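Local atomic coordinates of CurF (Lyngbya majuscula, PDB entry 2Q35), a protein that probably catalyses the decarboxylation step of polyketide chain beta-branching, acting as a crotonase-family ECH2 domain. Residues Q5-E8 with V14-T17; M18-E21 with F27-S30; R71-E76 with V228-P233; T125-M128 with T133-G136. The protein carries 1 engineered substitution. All blocks are in the same frame, centred on the assembly; numbering follows the deposited sequence.

Interaction 1. Residues Q5-E8 with V14-T17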
# COMPACT_ATOMS: atom_id res chain seq x y z
N GLN A 5 25.89 -22.71 3.63
CA GLN A 5 25.83 -23.64 4.76
C GLN A 5 24.52 -23.51 5.52
O GLN A 5 24.04 -22.40 5.79
CB GLN A 5 27.00 -23.40 5.73
CG GLN A 5 28.38 -23.68 5.10
CD GLN A 5 28.72 -25.15 5.11
OE1 GLN A 5 28.28 -25.90 6.00
NE2 GLN A 5 29.51 -25.58 4.14
N LEU A 6 23.99 -24.66 5.92
CA LEU A 6 22.76 -24.74 6.69
C LEU A 6 23.09 -25.10 8.13
O LEU A 6 23.83 -26.07 8.38
CB LEU A 6 21.82 -25.79 6.06
CG LEU A 6 20.57 -26.18 6.83
CD1 LEU A 6 19.57 -25.09 6.78
CD2 LEU A 6 19.98 -27.41 6.16
N THR A 7 22.59 -24.29 9.07
CA THR A 7 22.72 -24.60 10.49
C THR A 7 21.37 -24.56 11.20
O THR A 7 20.44 -23.86 10.77
CB THR A 7 23.68 -23.61 11.20
OG1 THR A 7 23.27 -22.26 10.92
CG2 THR A 7 25.14 -23.86 10.74
N GLU A 8 21.26 -25.33 12.29
CA GLU A 8 20.05 -25.41 13.10
C GLU A 8 20.11 -24.45 14.27
O GLU A 8 21.10 -24.44 15.02
CB GLU A 8 19.85 -26.83 13.62
CG GLU A 8 19.41 -27.81 12.51
CD GLU A 8 19.36 -29.26 12.97
OE1 GLU A 8 19.77 -29.52 14.13
OE2 GLU A 8 18.90 -30.11 12.17
N VAL A 14 15.93 -22.62 11.09
CA VAL A 14 17.25 -22.92 10.50
C VAL A 14 17.82 -21.71 9.78
O VAL A 14 17.08 -20.80 9.42
CB VAL A 14 17.24 -24.17 9.57
CG1 VAL A 14 16.68 -25.35 10.32
CG2 VAL A 14 16.46 -23.88 8.31
N GLN A 15 19.13 -21.68 9.62
CA GLN A 15 19.77 -20.57 8.96
C GLN A 15 20.55 -21.07 7.75
O GLN A 15 21.33 -22.02 7.85
CB GLN A 15 20.70 -19.85 9.97
CG GLN A 15 21.39 -18.60 9.40
CD GLN A 15 22.27 -17.92 10.45
OE1 GLN A 15 21.86 -17.77 11.59
NE2 GLN A 15 23.50 -17.56 10.07
N ILE A 16 20.33 -20.41 6.60
CA ILE A 16 21.12 -20.67 5.39
C ILE A 16 21.98 -19.45 5.16
O ILE A 16 21.46 -18.34 4.98
CB ILE A 16 20.21 -20.92 4.17
CG1 ILE A 16 19.43 -22.24 4.37
CG2 ILE A 16 21.04 -20.96 2.88
CD1 ILE A 16 18.38 -22.58 3.23
N THR A 17 23.29 -19.65 5.19
CA THR A 17 24.25 -18.55 5.19
C THR A 17 25.05 -18.62 3.93
O THR A 17 25.72 -19.62 3.68
CB THR A 17 25.21 -18.67 6.41
OG1 THR A 17 24.42 -18.72 7.60
CG2 THR A 17 26.16 -17.48 6.49
O HOH W 1 24.29 -21.41 8.43
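Q5-E8 and V14-T17 pair as the two arms of a beta hairpin at the edge of the six-stranded sheet of this crotonase-family domain. Their short axes run 159° apart and approach to 4.7 Å. Four backbone hydrogen bonds give the register: Q5 and T17 exchange two, with T17 N to Q5 O at 2.9 Å, and T7 and Q15 exchange two more, with Q15 N to T7 O at 2.8 Å. L6-I16, between these, and E8-V14, beyond T7-Q15, are the non-hydrogen-bonded pairs.

The apolar contacts lie on the face carrying L6, V14 and I16. Because L6 holds CG anti to its own nitrogen (chi1 171°), its CD1 reaches V14 CG2 at 3.7 Å and I16 CG1 equally closely. Helix 29-44 covers this face through V41, V42, C38 and F39, while strand 50-54 bonds to the far edge of strand 13-18.

Polar groups occupy the other face. Q15 reaches along its own strand with NE2, giving a bond to T17 OG1 of 2.9 Å with the acceptor near the amide plane, while its OE1 meets Q186. Replacing T17 by valine would probably leave Q15 NE2 without this acceptor and set its amide freer to turn. One water ties both strands together, donating to Q5 O and lying 2.8 Å from each of two hydroxyl oxygens, T7 OG1 and T17 OG1.

Interaction 2. Residues M18-E21 with F27-S30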
# COMPACT_ATOMS: atom_id res chain seq x y z
N MET A 18 25.00 -17.54 3.16
CA MET A 18 25.79 -17.41 1.93
C MET A 18 27.13 -16.77 2.23
O MET A 18 27.18 -15.67 2.80
CB MET A 18 25.06 -16.53 0.89
CG MET A 18 23.75 -17.13 0.38
SD MET A 18 22.80 -15.99 -0.65
CE MET A 18 22.33 -14.72 0.52
N LYS A 19 28.21 -17.44 1.84
CA LYS A 19 29.56 -16.92 2.08
C LYS A 19 30.48 -17.29 0.92
O LYS A 19 31.40 -18.09 1.05
CB LYS A 19 30.09 -17.41 3.44
CG LYS A 19 31.41 -16.76 3.86
CD LYS A 19 31.89 -17.29 5.20
CE LYS A 19 33.17 -16.60 5.63
NZ LYS A 19 33.62 -17.05 6.97
N ASP A 20 30.19 -16.70 -0.24
CA ASP A 20 31.12 -16.77 -1.36
C ASP A 20 31.89 -15.46 -1.36
O ASP A 20 31.56 -14.52 -2.08
CB ASP A 20 30.40 -16.97 -2.69
CG ASP A 20 31.36 -17.18 -3.86
OD1 ASP A 20 32.57 -17.40 -3.62
OD2 ASP A 20 30.92 -17.13 -5.02
N GLU A 21 32.93 -15.42 -0.53
CA GLU A 21 33.74 -14.22 -0.41
C GLU A 21 34.35 -13.80 -1.75
O GLU A 21 34.44 -12.61 -2.02
CB GLU A 21 34.84 -14.42 0.64
CG GLU A 21 34.30 -14.84 1.99
CD GLU A 21 35.35 -14.80 3.07
OE1 GLU A 21 35.90 -15.87 3.39
OE2 GLU A 21 35.63 -13.69 3.58
N PHE A 27 25.77 -14.03 -7.79
CA PHE A 27 25.07 -15.18 -8.36
C PHE A 27 26.07 -16.09 -9.06
O PHE A 27 25.92 -16.41 -10.26
CB PHE A 27 23.95 -14.71 -9.30
CG PHE A 27 22.77 -14.08 -8.61
CD1 PHE A 27 22.65 -14.13 -7.22
CD2 PHE A 27 21.76 -13.48 -9.34
CE1 PHE A 27 21.54 -13.58 -6.57
CE2 PHE A 27 20.66 -12.92 -8.69
CZ PHE A 27 20.56 -12.98 -7.30
N SER A 28 27.12 -16.48 -8.33
CA SER A 28 28.19 -17.36 -8.84
C SER A 28 27.64 -18.77 -8.98
O SER A 28 26.66 -19.11 -8.31
CB SER A 28 29.37 -17.37 -7.86
OG SER A 28 28.95 -17.89 -6.60
N PRO A 29 28.24 -19.60 -9.85
CA PRO A 29 27.77 -21.00 -9.91
C PRO A 29 27.73 -21.70 -8.55
O PRO A 29 26.80 -22.46 -8.28
CB PRO A 29 28.78 -21.67 -10.84
CG PRO A 29 29.23 -20.56 -11.73
CD PRO A 29 29.32 -19.35 -10.84
N SER A 30 28.71 -21.45 -7.69
CA SER A 30 28.72 -22.10 -6.38
C SER A 30 27.62 -21.59 -5.45
O SER A 30 27.07 -22.35 -4.64
CB SER A 30 30.09 -22.02 -5.72
OG SER A 30 30.43 -20.68 -5.41
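The N-cap of helix 29-44 is the element at stake here: S28 stands just before the first turn, and D20, in the loop that leaves strand 13-18, grips its hydroxyl. S28 OG donates to D20 OD2 at 2.6 Å, the one hydrogen bond between M18-E21 and F27-S30. The same OG serves as acceptor for the backbone N of I31, which identifies it as the cap. S28 chi1 is 61°, a setting that places OG between the backbone nitrogen and the carbonyl carbon, where it can face the loop and the helix start together.

On the aspartate, the hydroxyl meets OD2 from the anti side, 24° out of the carboxylate plane. With CG swung opposite the backbone nitrogen (chi1 -174°), the carboxylate extends toward the helix. S30 OG adds a looser approach, lying 3.6 Å from D20 OD2.

The intervening turn completes the setting. S22 OG bonds to D20 OD1 and S23 OG to D20 OD2, so hydroxyls hold both carboxylate oxygens. N25 ties the loop by its side chain, bonding M18 O and D20 N.

D20 is buried and its carboxylate points at the N-terminal end of a helix. The helix dipole and the surrounding hydroxyl groups would probably favour its charged form, and the negative charge in turn is likely to polarise the S28 hydroxyl as it accepts from the I31 amide.

Interaction 3. Residues R71-E76 with V228-P233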
# COMPACT_ATOMS: atom_id res chain seq x y z
N ARG A 71 29.80 -10.33 -20.44
CA ARG A 71 29.64 -11.57 -21.21
C ARG A 71 28.29 -11.59 -21.92
O ARG A 71 28.19 -11.95 -23.09
CB ARG A 71 29.78 -12.80 -20.29
CG ARG A 71 31.22 -13.06 -19.84
CD ARG A 71 31.25 -13.88 -18.56
NE ARG A 71 31.01 -15.30 -18.80
CZ ARG A 71 30.59 -16.16 -17.88
NH1 ARG A 71 30.33 -15.75 -16.64
NH2 ARG A 71 30.42 -17.44 -18.19
N LYS A 72 27.24 -11.16 -21.21
CA LYS A 72 25.91 -11.08 -21.79
C LYS A 72 25.81 -10.13 -22.99
O LYS A 72 25.03 -10.41 -23.91
CB LYS A 72 24.87 -10.72 -20.72
CG LYS A 72 23.44 -11.16 -21.09
CD LYS A 72 22.52 -11.24 -19.87
CE LYS A 72 21.92 -9.89 -19.51
NZ LYS A 72 20.91 -9.47 -20.51
N THR A 73 26.56 -9.02 -23.00
CA THR A 73 26.50 -8.08 -24.14
C THR A 73 26.98 -8.73 -25.43
O THR A 73 26.59 -8.33 -26.53
CB THR A 73 27.31 -6.76 -23.91
OG1 THR A 73 28.71 -7.04 -23.81
CG2 THR A 73 26.83 -6.02 -22.66
N ARG A 74 27.84 -9.74 -25.27
CA ARG A 74 28.36 -10.53 -26.38
C ARG A 74 27.45 -11.73 -26.71
O ARG A 74 27.72 -12.49 -27.66
CB ARG A 74 29.78 -10.99 -26.06
CG ARG A 74 30.74 -9.85 -25.74
CD ARG A 74 32.19 -10.28 -25.86
NE ARG A 74 32.60 -11.15 -24.75
CZ ARG A 74 33.27 -10.73 -23.68
NH1 ARG A 74 33.63 -9.45 -23.56
NH2 ARG A 74 33.59 -11.59 -22.72
N GLY A 75 26.39 -11.89 -25.92
CA GLY A 75 25.43 -12.98 -26.09
C GLY A 75 26.01 -14.27 -25.56
O GLY A 75 25.65 -15.36 -26.01
N GLU A 76 26.90 -14.14 -24.58
CA GLU A 76 27.66 -15.27 -24.04
C GLU A 76 26.84 -16.09 -23.04
O GLU A 76 26.99 -17.30 -22.95
CB GLU A 76 28.97 -14.77 -23.41
CG GLU A 76 29.84 -13.92 -24.36
CD GLU A 76 31.36 -14.07 -24.15
OE1 GLU A 76 31.80 -14.28 -23.00
OE2 GLU A 76 32.10 -13.96 -25.15
N VAL A 228 15.27 -5.97 -25.22
CA VAL A 228 15.36 -4.84 -26.14
C VAL A 228 16.31 -3.78 -25.58
O VAL A 228 17.20 -3.30 -26.28
CB VAL A 228 13.98 -4.22 -26.42
CG1 VAL A 228 14.10 -2.94 -27.25
CG2 VAL A 228 13.12 -5.22 -27.14
N THR A 229 16.09 -3.41 -24.32
CA THR A 229 16.84 -2.27 -23.76
C THR A 229 18.30 -2.60 -23.42
O THR A 229 19.15 -1.69 -23.42
CB THR A 229 16.13 -1.65 -22.54
OG1 THR A 229 16.10 -2.60 -21.47
CG2 THR A 229 14.73 -1.20 -22.89
N PHE A 230 18.57 -3.86 -23.12
CA PHE A 230 19.95 -4.32 -22.83
C PHE A 230 20.78 -4.34 -24.10
O PHE A 230 21.98 -4.02 -24.08
CB PHE A 230 19.95 -5.70 -22.17
CG PHE A 230 21.32 -6.19 -21.78
CD1 PHE A 230 21.86 -5.87 -20.54
CD2 PHE A 230 22.05 -6.98 -22.64
CE1 PHE A 230 23.13 -6.32 -20.18
CE2 PHE A 230 23.32 -7.45 -22.30
CZ PHE A 230 23.86 -7.12 -21.06
N ASN A 231 20.15 -4.71 -25.21
CA ASN A 231 20.87 -4.82 -26.47
C ASN A 231 20.79 -3.55 -27.30
O ASN A 231 20.21 -3.52 -28.40
CB ASN A 231 20.40 -6.06 -27.24
CG ASN A 231 20.71 -7.36 -26.50
OD1 ASN A 231 21.88 -7.76 -26.41
ND2 ASN A 231 19.69 -8.00 -25.95
N GLN A 232 21.35 -2.48 -26.73
CA GLN A 232 21.47 -1.20 -27.40
C GLN A 232 22.95 -0.83 -27.37
O GLN A 232 23.67 -1.19 -26.42
CB GLN A 232 20.63 -0.13 -26.70
CG GLN A 232 19.10 -0.37 -26.77
CD GLN A 232 18.54 -0.51 -28.21
OE1 GLN A 232 18.91 0.26 -29.12
NE2 GLN A 232 17.62 -1.46 -28.40
N PRO A 233 23.42 -0.12 -28.41
CA PRO A 233 24.84 0.18 -28.63
C PRO A 233 25.62 0.64 -27.40
O PRO A 233 26.73 0.13 -27.17
CB PRO A 233 24.80 1.27 -29.71
CG PRO A 233 23.57 0.94 -30.51
CD PRO A 233 22.57 0.40 -29.51
O HOH W 2 24.23 -6.69 -26.78
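K72 NZ is gripped from two directions: the ring of F230 lies beneath it, and H226 NE2 hydrogen-bonds to it. The distance from NZ to the F230 ring centroid is 3.4 Å, only 9° off the ring normal, so the cation-pi contact is centred over the face. K72 CE follows it over the same face, 3.8 Å from that centroid, as a CH-pi contact. Bends at chi3 (84°) and chi4 (71°) fold the lysine chain down onto the ring instead of letting it run past. A bound glycerol, probably from the crystallisation liquor, also lies about 3 Å from the K72 side chain.

T73 meets the outer end of the same ring. Its CG2 comes obliquely to within 3.5 Å of F230 CZ, while its backbone N lies at the ring edge. With F230 cut back to an alanine, T73 CG2 is likely to face a gap and the K72 ammonium to lose its aromatic partner.

A water bridges the two helix ends, donating to T73 O at 2.9 Å and to N231 OD1 at 2.6 Å. The helix carrying K72 and T73 ends in a Schellman motif, with G75 at positive phi and G75 N bonded to K72 O at 2.8 Å.

The contact thus joins the C-terminal end of helix 66-73 to that of the long helix 197-230. F132 packs edge-to-face with F230, and I239 of helix 235-240 touches both F230 and T73; T229 rests on S199 of the second subunit.

Interaction 4. Residues T125-M128 with T133-G136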
# COMPACT_ATOMS: atom_id res chain seq x y z
N THR A 125 18.19 -1.38 -6.85
CA THR A 125 17.75 -2.10 -8.05
C THR A 125 18.51 -1.33 -9.13
O THR A 125 18.04 -0.30 -9.62
CB THR A 125 16.23 -1.98 -8.31
OG1 THR A 125 15.80 -0.62 -8.18
CG2 THR A 125 15.40 -2.83 -7.34
N ASN A 126 19.73 -1.79 -9.43
CA ASN A 126 20.71 -1.02 -10.20
C ASN A 126 20.64 -1.20 -11.73
O ASN A 126 21.45 -0.65 -12.46
CB ASN A 126 22.14 -1.28 -9.70
CG ASN A 126 22.48 -2.74 -9.69
OD1 ASN A 126 21.73 -3.57 -10.22
ND2 ASN A 126 23.62 -3.08 -9.08
N PHE A 127 19.65 -1.95 -12.20
CA PHE A 127 19.52 -2.16 -13.63
C PHE A 127 19.62 -0.87 -14.43
O PHE A 127 20.42 -0.76 -15.36
CB PHE A 127 18.19 -2.87 -13.91
CG PHE A 127 17.90 -4.01 -12.96
CD1 PHE A 127 18.50 -5.26 -13.14
CD2 PHE A 127 17.02 -3.84 -11.90
CE1 PHE A 127 18.22 -6.33 -12.28
CE2 PHE A 127 16.74 -4.89 -11.04
CZ PHE A 127 17.36 -6.15 -11.23
N MET A 128 18.84 0.14 -14.05
CA MET A 128 18.80 1.37 -14.83
C MET A 128 20.06 2.23 -14.70
O MET A 128 20.31 3.12 -15.52
CB MET A 128 17.54 2.19 -14.53
CG MET A 128 16.24 1.52 -15.04
SD MET A 128 16.06 1.69 -16.82
CE MET A 128 15.36 3.34 -16.93
N THR A 133 16.46 -2.07 -18.48
CA THR A 133 15.29 -2.29 -17.62
C THR A 133 15.43 -3.57 -16.79
O THR A 133 16.26 -4.43 -17.11
CB THR A 133 14.00 -2.34 -18.46
OG1 THR A 133 14.16 -3.35 -19.47
CG2 THR A 133 13.76 -1.00 -19.16
N PRO A 134 14.66 -3.69 -15.69
CA PRO A 134 14.82 -4.83 -14.75
C PRO A 134 14.47 -6.21 -15.30
O PRO A 134 13.85 -6.34 -16.36
CB PRO A 134 13.86 -4.48 -13.59
CG PRO A 134 13.66 -3.00 -13.71
CD PRO A 134 13.69 -2.69 -15.18
N VAL A 135 14.91 -7.23 -14.57
CA VAL A 135 14.47 -8.62 -14.72
C VAL A 135 14.09 -9.17 -13.35
O VAL A 135 14.41 -8.58 -12.31
CB VAL A 135 15.57 -9.53 -15.35
CG1 VAL A 135 15.83 -9.10 -16.76
CG2 VAL A 135 16.87 -9.45 -14.54
N GLY A 136 13.37 -10.27 -13.34
CA GLY A 136 13.08 -10.94 -12.07
C GLY A 136 11.75 -10.58 -11.43
O GLY A 136 11.51 -10.94 -10.27
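P134 lies over one face of the F127 ring, the closest packing between the segments. P134 CA stands 3.9 Å from the F127 ring centroid, 21° off the normal, a CH-pi geometry displaced toward the rim. P134 CB comes closest, 3.6 Å from F127 CD2, with the proline ring and the phenylalanine set obliquely. V135 extends the cover along the chain: its CG2 reaches F127 CE1 at 4.1 Å, and its backbone N lies above the same ring face. That N, about 4.1 Å above the plane and toward the ring's rim, is buried with no hydrogen-bonding partner in the model.

M128 packs against the start of 133-136. Its thioether chain, bent at chi2 (-76°) and chi3 (-82°), brings SD to 4.1 Å from T133 N.

The next shell fixes the backbone that carries P134 and V135. T133 O accepts from H226 ND1, T133 OG1 probably bonds to T229 OG1, and V135 O is held by T138 OG1. A glycerol, probably from the crystallisation liquor, sits about 4 Å from the F127 side chain.

Helix 127-130, which follows strand 122-124, is thereby packed against the connection leading to helix 138-146. Helix 197-230 flanks that connection through E222, I225 and H226, and helix 148-157 meets P134 through I155. L203 of the second subunit packs on M128, T133 and P134, placing this turn at a subunit interface.

How the interactions relate
From the N terminus, interaction 1 closes the first hairpin of the sheet. Interaction 2 begins directly where strand 13-18 ends and closes the short loop into helix 29-44, so the two follow in series. Interaction 3 spans 151 intervening residues, bringing helix 66-73 to the end of helix 197-230. Interaction 4 falls within that span and closes a short loop of its own, with four residues between its segments. The last two touch through the threonine pair T229 and T133, and both meet the second subunit. Interaction 1 lies across the chain's centre from both, its centre about 37 Å from that of interaction 3.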